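Local coordinates for cell division control protein 4 (Saccharomyces cerevisiae, PDB 3V7D) that serves as the substrate-recognition subunit of an SCF E3 ubiquitin ligase, binding phosphorylated targets such as SIC1 and directing their ubiquitination, at residues N404-G409 against N415-R420. The protein carries 1 engineered substitution. Numbering follows the deposited sequence.
Sequences NILVSG and NIYNLR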
ATOM      1  N   ASN B 404      -5.794   3.367  -1.696  1.00 27.72           N
ATOM      2  CA  ASN B 404      -7.227   3.490  -1.474  1.00 28.24           C
ATOM      3  C   ASN B 404      -7.733   4.924  -1.317  1.00 30.45           C
ATOM      4  O   ASN B 404      -8.867   5.228  -1.677  1.00 31.26           O
ATOM      5  CB  ASN B 404      -7.627   2.670  -0.249  1.00 29.90           C
ATOM      6  CG  ASN B 404      -7.516   1.177  -0.489  1.00 31.91           C
ATOM      7  OD1 ASN B 404      -7.846   0.686  -1.565  1.00 35.60           O
ATOM      8  ND2 ASN B 404      -7.046   0.448   0.514  1.00 32.09           N
ATOM      9  N   ILE B 405      -6.885   5.802  -0.791  1.00 30.58           N
ATOM     10  CA  ILE B 405      -7.314   7.131  -0.377  1.00 26.20           C
ATOM     11  C   ILE B 405      -6.350   8.225  -0.829  1.00 29.41           C
ATOM     12  O   ILE B 405      -5.136   8.065  -0.741  1.00 26.91           O
ATOM     13  CB  ILE B 405      -7.449   7.204   1.166  1.00 32.04           C
ATOM     14  CG1 ILE B 405      -8.646   6.380   1.645  1.00 31.43           C
ATOM     15  CG2 ILE B 405      -7.602   8.644   1.639  1.00 29.53           C
ATOM     16  CD1 ILE B 405      -9.981   7.048   1.378  1.00 34.53           C
ATOM     17  N   LEU B 406      -6.906   9.331  -1.318  1.00 33.99           N
ATOM     18  CA  LEU B 406      -6.153  10.562  -1.525  1.00 31.87           C
ATOM     19  C   LEU B 406      -6.712  11.657  -0.613  1.00 34.00           C
ATOM     20  O   LEU B 406      -7.923  11.880  -0.571  1.00 32.53           O
ATOM     21  CB  LEU B 406      -6.238  11.013  -2.984  1.00 27.97           C
ATOM     22  CG  LEU B 406      -5.757  12.432  -3.322  1.00 28.73           C
ATOM     23  CD1 LEU B 406      -4.250  12.551  -3.166  1.00 27.61           C
ATOM     24  CD2 LEU B 406      -6.193  12.872  -4.733  1.00 21.81           C
ATOM     25  N   VAL B 407      -5.831  12.322   0.126  1.00 27.86           N
ATOM     26  CA  VAL B 407      -6.213  13.497   0.894  1.00 31.59           C
ATOM     27  C   VAL B 407      -5.367  14.666   0.405  1.00 31.56           C
ATOM     28  O   VAL B 407      -4.148  14.564   0.368  1.00 29.38           O
ATOM     29  CB  VAL B 407      -5.985  13.303   2.409  1.00 32.29           C
ATOM     30  CG1 VAL B 407      -6.354  14.573   3.163  1.00 35.27           C
ATOM     31  CG2 VAL B 407      -6.791  12.128   2.930  1.00 25.81           C
ATOM     32  N   SER B 408      -6.004  15.765   0.014  1.00 30.88           N
ATOM     33  CA  SER B 408      -5.267  16.908  -0.533  1.00 27.51           C
ATOM     34  C   SER B 408      -5.655  18.219   0.142  1.00 32.12           C
ATOM     35  O   SER B 408      -6.762  18.363   0.659  1.00 35.87           O
ATOM     36  CB  SER B 408      -5.478  17.011  -2.044  1.00 27.44           C
ATOM     37  OG  SER B 408      -6.859  17.019  -2.371  1.00 26.10           O
ATOM     38  N   GLY B 409      -4.736  19.175   0.136  1.00 34.78           N
ATOM     39  CA  GLY B 409      -4.976  20.443   0.793  1.00 35.72           C
ATOM     40  C   GLY B 409      -4.503  21.654   0.013  1.00 34.49           C
ATOM     41  O   GLY B 409      -3.498  21.614  -0.708  1.00 31.49           O
ATOM     42  N   ASN B 415      -9.649  18.030   1.085  1.00 32.51           N
ATOM     43  CA  ASN B 415     -10.464  17.025   0.406  1.00 30.67           C
ATOM     44  C   ASN B 415      -9.995  15.583   0.618  1.00 28.90           C
ATOM     45  O   ASN B 415      -8.800  15.300   0.633  1.00 26.59           O
ATOM     46  CB  ASN B 415     -10.521  17.321  -1.095  1.00 28.65           C
ATOM     47  CG  ASN B 415     -11.110  18.685  -1.398  1.00 30.94           C
ATOM     48  OD1 ASN B 415     -12.173  19.039  -0.893  1.00 31.11           O
ATOM     49  ND2 ASN B 415     -10.413  19.464  -2.217  1.00 30.81           N
ATOM     50  N   ILE B 416     -10.957  14.680   0.766  1.00 33.97           N
ATOM     51  CA  ILE B 416     -10.677  13.259   0.888  1.00 27.75           C
ATOM     52  C   ILE B 416     -11.344  12.540  -0.281  1.00 30.96           C
ATOM     53  O   ILE B 416     -12.567  12.616  -0.449  1.00 30.95           O
ATOM     54  CB  ILE B 416     -11.202  12.703   2.232  1.00 25.29           C
ATOM     55  CG1 ILE B 416     -10.572  13.463   3.402  1.00 26.17           C
ATOM     56  CG2 ILE B 416     -10.921  11.206   2.355  1.00 23.13           C
ATOM     57  CD1 ILE B 416     -11.053  13.006   4.764  1.00 27.78           C
ATOM     58  N   TYR B 417     -10.543  11.862  -1.103  1.00 25.34           N
ATOM     59  CA  TYR B 417     -11.074  11.167  -2.278  1.00 29.77           C
ATOM     60  C   TYR B 417     -10.985   9.641  -2.179  1.00 33.18           C
ATOM     61  O   TYR B 417      -9.967   9.090  -1.762  1.00 30.55           O
ATOM     62  CB  TYR B 417     -10.343  11.601  -3.549  1.00 32.17           C
ATOM     63  CG  TYR B 417     -10.324  13.087  -3.830  1.00 34.10           C
ATOM     64  CD1 TYR B 417      -9.308  13.897  -3.327  1.00 28.18           C
ATOM     65  CD2 TYR B 417     -11.298  13.675  -4.626  1.00 29.58           C
ATOM     66  CE1 TYR B 417      -9.276  15.255  -3.596  1.00 28.06           C
ATOM     67  CE2 TYR B 417     -11.275  15.033  -4.899  1.00 28.61           C
ATOM     68  CZ  TYR B 417     -10.264  15.817  -4.384  1.00 30.96           C
ATOM     69  OH  TYR B 417     -10.243  17.168  -4.661  1.00 35.20           O
ATOM     70  N   ASN B 418     -12.061   8.972  -2.582  1.00 33.17           N
ATOM     71  CA  ASN B 418     -12.070   7.526  -2.772  1.00 26.36           C
ATOM     72  C   ASN B 418     -11.443   7.205  -4.123  1.00 31.93           C
ATOM     73  O   ASN B 418     -12.036   7.486  -5.164  1.00 35.90           O
ATOM     74  CB  ASN B 418     -13.516   7.021  -2.732  1.00 26.48           C
ATOM     75  CG  ASN B 418     -13.635   5.506  -2.875  1.00 30.47           C
ATOM     76  OD1 ASN B 418     -12.793   4.843  -3.488  1.00 29.90           O
ATOM     77  ND2 ASN B 418     -14.705   4.957  -2.317  1.00 26.10           N
ATOM     78  N   LEU B 419     -10.253   6.611  -4.113  1.00 27.23           N
ATOM     79  CA  LEU B 419      -9.543   6.330  -5.359  1.00 29.71           C
ATOM     80  C   LEU B 419     -10.117   5.147  -6.143  1.00 35.34           C
ATOM     81  O   LEU B 419      -9.829   4.995  -7.329  1.00 33.80           O
ATOM     82  CB  LEU B 419      -8.046   6.129  -5.108  1.00 30.72           C
ATOM     83  CG  LEU B 419      -7.291   7.365  -4.614  1.00 32.27           C
ATOM     84  CD1 LEU B 419      -5.794   7.093  -4.573  1.00 25.73           C
ATOM     85  CD2 LEU B 419      -7.600   8.580  -5.488  1.00 27.72           C
ATOM     86  N   ARG B 420     -10.926   4.316  -5.491  1.00 36.27           N
ATOM     87  CA  ARG B 420     -11.585   3.216  -6.194  1.00 40.50           C
ATOM     88  C   ARG B 420     -12.750   3.711  -7.047  1.00 39.43           C
ATOM     89  O   ARG B 420     -12.843   3.387  -8.227  1.00 38.33           O
ATOM     90  CB  ARG B 420     -12.078   2.149  -5.219  1.00 40.37           C
ATOM     91  CG  ARG B 420     -10.970   1.430  -4.490  1.00 42.30           C
ATOM     92  CD  ARG B 420     -11.506   0.239  -3.730  1.00 41.24           C
ATOM     93  NE  ARG B 420     -10.508  -0.295  -2.813  1.00 42.31           N
ATOM     94  CZ  ARG B 420     -10.725  -1.318  -1.995  1.00 43.85           C
ATOM     95  NH1 ARG B 420     -11.909  -1.923  -1.986  1.00 36.25           N
ATOM     96  NH2 ARG B 420      -9.756  -1.735  -1.190  1.00 40.69           N
TER
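S408 OG lies at the edge of the Y417 ring and in its plane, 3.2 Å from CE1, while L406 CD2 reaches the same ring obliquely, 3.6 Å from CD1. S408 OG is also hydrogen-bonded to H390 NE2, and Y388 meets the Y417 ring with the two planes about 30° apart. At the other end of the pairing, the guanidinium of R420 presents its NE/NH2 edge to a single oxygen, N404 OD1, each nitrogen 3.1 Å away. Both donors approach from one face of the amide, some 45° out of its plane, and the two flat groups are inclined by 63°. An extended chain from CG to NE carries R420 there, and its NH2 also forms a salt bridge with E63. N404 ND2 binds the E63 backbone oxygen, and with OD1 holding R420 NE, an alanine here would probably leave both that carbonyl and NE without their mates. The strands pair antiparallel: L406 and Y417 exchange backbone hydrogen bonds, as do S408 and N415, and just past the strands L419 N gives one to N404 O (3.1 Å). L419 CD2 packs on L406 CB (3.7 Å), whereas V407 CG2 meets I416 CG1 on the other face. This hairpin forms the two middle strands of a four-stranded WD40 propeller blade, between strands 396-401 and 424-426; I405 and V407 pack against strand 435-442 of the next blade, and R420 touches helix 87-106.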